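Local coordinates for uroporphyrin-III C-methyltransferase (Thermus thermophilus, PDB 1VE2) that methylates uroporphyrinogen III, using S-adenosyl-L-methionine as the methyl donor, in the biosynthesis of modified tetrapyrroles, at the interface of chains A and B. Coordinates in Å, arbitrary orientation; residue numbers count along the deposited sequence, not the author numbering. Chains: chain A/B, Uroporphyrin-III C-methyltransferase.

The interface of chains A and B. Residues chain A 128, 131, 224, 227-228; chain B 96, 99-100, 103-104.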
ATOM      1  N   PRO A 128       2.346  -0.151 -12.874  1.00 22.91           N
ATOM      2  CA  PRO A 128       2.171   1.158 -12.234  1.00 22.46           C
ATOM      3  C   PRO A 128       0.718   1.638 -12.222  1.00 22.67           C
ATOM      4  O   PRO A 128      -0.077   1.256 -13.083  1.00 21.34           O
ATOM      5  CB  PRO A 128       3.062   2.059 -13.078  1.00 23.88           C
ATOM      6  CG  PRO A 128       2.816   1.518 -14.467  1.00 22.52           C
ATOM      7  CD  PRO A 128       2.858   0.003 -14.252  1.00 22.97           C
ATOM      8  N   HIS A 131       1.571   7.280 -14.188  1.00 21.83           N
ATOM      9  CA  HIS A 131       2.624   7.356 -15.194  1.00 23.41           C
ATOM     10  C   HIS A 131       2.507   8.687 -15.929  1.00 22.77           C
ATOM     11  O   HIS A 131       1.406   9.139 -16.234  1.00 21.63           O
ATOM     12  CB  HIS A 131       2.493   6.187 -16.176  1.00 23.91           C
ATOM     13  CG  HIS A 131       3.670   6.028 -17.088  1.00 24.13           C
ATOM     14  ND1 HIS A 131       3.654   6.440 -18.403  1.00 27.58           N
ATOM     15  CD2 HIS A 131       4.909   5.529 -16.866  1.00 25.32           C
ATOM     16  CE1 HIS A 131       4.832   6.203 -18.952  1.00 24.54           C
ATOM     17  NE2 HIS A 131       5.612   5.653 -18.041  1.00 26.72           N
ATOM     18  N   LEU A 224      -0.479   0.435 -20.642  1.00 28.81           N
ATOM     19  CA  LEU A 224       0.912  -0.011 -20.632  1.00 28.22           C
ATOM     20  C   LEU A 224       1.069  -1.447 -20.138  1.00 27.73           C
ATOM     21  O   LEU A 224       2.146  -2.033 -20.248  1.00 29.61           O
ATOM     22  CB  LEU A 224       1.739   0.876 -19.705  1.00 27.76           C
ATOM     23  CG  LEU A 224       1.918   2.365 -19.985  1.00 29.64           C
ATOM     24  CD1 LEU A 224       2.612   3.001 -18.790  1.00 28.96           C
ATOM     25  CD2 LEU A 224       2.729   2.563 -21.254  1.00 28.27           C
ATOM     26  N   GLU A 227       2.679  -4.488 -22.306  1.00 32.48           N
ATOM     27  CA  GLU A 227       4.125  -4.501 -22.435  1.00 33.73           C
ATOM     28  C   GLU A 227       4.845  -4.758 -21.112  1.00 34.90           C
ATOM     29  O   GLU A 227       5.977  -5.237 -21.102  1.00 34.74           O
ATOM     30  CB  GLU A 227       4.582  -3.176 -23.053  1.00 35.69           C
ATOM     31  CG  GLU A 227       6.087  -2.956 -23.101  1.00 39.14           C
ATOM     32  CD  GLU A 227       6.463  -1.702 -23.877  1.00 39.70           C
ATOM     33  OE1 GLU A 227       5.698  -0.715 -23.823  1.00 43.33           O
ATOM     34  OE2 GLU A 227       7.525  -1.696 -24.529  1.00 42.51           O
ATOM     35  N   LEU A 228       4.184  -4.465 -19.996  1.00 35.13           N
ATOM     36  CA  LEU A 228       4.797  -4.653 -18.684  1.00 36.40           C
ATOM     37  C   LEU A 228       4.413  -5.927 -17.933  1.00 37.39           C
ATOM     38  O   LEU A 228       5.165  -6.399 -17.078  1.00 36.79           O
ATOM     39  CB  LEU A 228       4.489  -3.444 -17.797  1.00 35.46           C
ATOM     40  CG  LEU A 228       5.215  -2.151 -18.160  1.00 33.76           C
ATOM     41  CD1 LEU A 228       4.731  -1.020 -17.263  1.00 35.45           C
ATOM     42  CD2 LEU A 228       6.718  -2.355 -18.007  1.00 35.32           C
TER
ATOM     43  N   GLY B  96       7.358   3.047 -13.167  1.00 28.75           N
ATOM     44  CA  GLY B  96       6.793   2.630 -14.432  1.00 29.27           C
ATOM     45  C   GLY B  96       7.764   2.945 -15.553  1.00 30.02           C
ATOM     46  O   GLY B  96       7.940   2.152 -16.476  1.00 28.25           O
ATOM     47  N   ALA B  99      10.679   0.424 -15.372  1.00 28.48           N
ATOM     48  CA  ALA B  99      10.289  -0.900 -15.835  1.00 29.07           C
ATOM     49  C   ALA B  99      10.198  -0.901 -17.358  1.00 29.89           C
ATOM     50  O   ALA B  99      10.750  -1.783 -18.016  1.00 30.25           O
ATOM     51  CB  ALA B  99       8.959  -1.305 -15.218  1.00 28.68           C
ATOM     52  N   LEU B 100       9.501   0.084 -17.919  1.00 30.76           N
ATOM     53  CA  LEU B 100       9.377   0.183 -19.373  1.00 30.85           C
ATOM     54  C   LEU B 100      10.756   0.199 -20.034  1.00 31.38           C
ATOM     55  O   LEU B 100      10.987  -0.494 -21.022  1.00 30.20           O
ATOM     56  CB  LEU B 100       8.617   1.452 -19.770  1.00 31.59           C
ATOM     57  CG  LEU B 100       7.091   1.435 -19.755  1.00 32.33           C
ATOM     58  CD1 LEU B 100       6.573   2.788 -20.237  1.00 33.32           C
ATOM     59  CD2 LEU B 100       6.571   0.332 -20.668  1.00 32.30           C
ATOM     60  N   ARG B 103      12.467  -3.276 -19.778  1.00 36.42           N
ATOM     61  CA  ARG B 103      11.827  -4.209 -20.693  1.00 36.93           C
ATOM     62  C   ARG B 103      12.176  -3.915 -22.146  1.00 38.22           C
ATOM     63  O   ARG B 103      12.508  -4.821 -22.910  1.00 37.33           O
ATOM     64  CB  ARG B 103      10.311  -4.167 -20.522  1.00 37.53           C
ATOM     65  CG  ARG B 103       9.572  -5.105 -21.462  1.00 41.03           C
ATOM     66  CD  ARG B 103       8.748  -6.105 -20.689  1.00 42.45           C
ATOM     67  NE  ARG B 103       9.554  -6.832 -19.714  1.00 44.04           N
ATOM     68  CZ  ARG B 103       9.039  -7.550 -18.722  1.00 43.69           C
ATOM     69  NH1 ARG B 103       7.725  -7.625 -18.588  1.00 45.72           N
ATOM     70  NH2 ARG B 103       9.833  -8.183 -17.867  1.00 42.91           N
ATOM     71  N   ARG B 104      12.093  -2.648 -22.532  1.00 39.22           N
ATOM     72  CA  ARG B 104      12.401  -2.263 -23.902  1.00 40.49           C
ATOM     73  C   ARG B 104      13.879  -2.473 -24.202  1.00 41.72           C
ATOM     74  O   ARG B 104      14.277  -2.568 -25.361  1.00 44.25           O
ATOM     75  CB  ARG B 104      11.991  -0.806 -24.140  1.00 39.56           C
ATOM     76  CG  ARG B 104      10.478  -0.628 -24.165  1.00 38.50           C
ATOM     77  CD  ARG B 104      10.049   0.827 -24.059  1.00 37.54           C
ATOM     78  NE  ARG B 104       8.593   0.946 -24.104  1.00 38.47           N
ATOM     79  CZ  ARG B 104       7.930   2.092 -23.996  1.00 36.99           C
ATOM     80  NH1 ARG B 104       8.591   3.230 -23.832  1.00 38.29           N
ATOM     81  NH2 ARG B 104       6.605   2.098 -24.050  1.00 36.78           N
TER
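OE2 of the A:Glu227 carboxylate is the best-held polar atom where chains A and B meet, taking one hydrogen bond, also a salt bridge, from NE of B:Arg104 at 2.9 Å. The other carboxylate oxygen, OE1 of A:Glu227, takes one hydrogen bond from NH2 of B:Arg104 at 3.0 Å. The guanidinium thus engages side-on, both bonds lying close to its own plane and fairly straight (164° at the NE hydrogen). The carboxylate is not coplanar with it: the two planes are turned 43° apart, so OE1 offers its syn lone pair while OE2 is met from above the carboxylate plane. Both side chains are extended, A:Glu227 with CG anti to its backbone N (chi1 173°) and B:Arg104 straight from CG to NE, and they cross at about a right angle. Replacing B:Arg104, for example with an alanine here, would probably leave the A:Glu227 carboxylate without its counter-charge and weaken this polar part of the contact.

Beside this polar pair lies an apolar knob, B:Leu100, whose two methyls divide the work. CD2 of B:Leu100 packs against CG of A:Leu228 at 3.8 Å and against the carboxylate carbon of A:Glu227. CD1 of B:Leu100 touches NE2 of A:His131 at 3.7 Å. The same CD1 of B:Leu100 meets CD2 of A:Leu224 at 4.0 Å; it also lies over one face of the B:Arg104 guanidinium, toward its rim, and so may steady the arginine. On chain A, A:Leu224 sets its CD1 over the centre of the imidazole of A:His131, backing the ring that meets B:Leu100. A:Leu228 extends the apolar strip with CD2 on CB of B:Ala99 (3.7 Å), and A:Pro128 closes it by resting CB on CA of B:Gly96.

Chain B contributes one side of helix 95-104, while chain A supplies the 3-10 helix 220-224, the following short helix 225-228 near its C-terminus, and a loop containing A:Pro128 and A:His131. Two-fold symmetry repeats the patch with the chains exchanged, consistent with a homodimer.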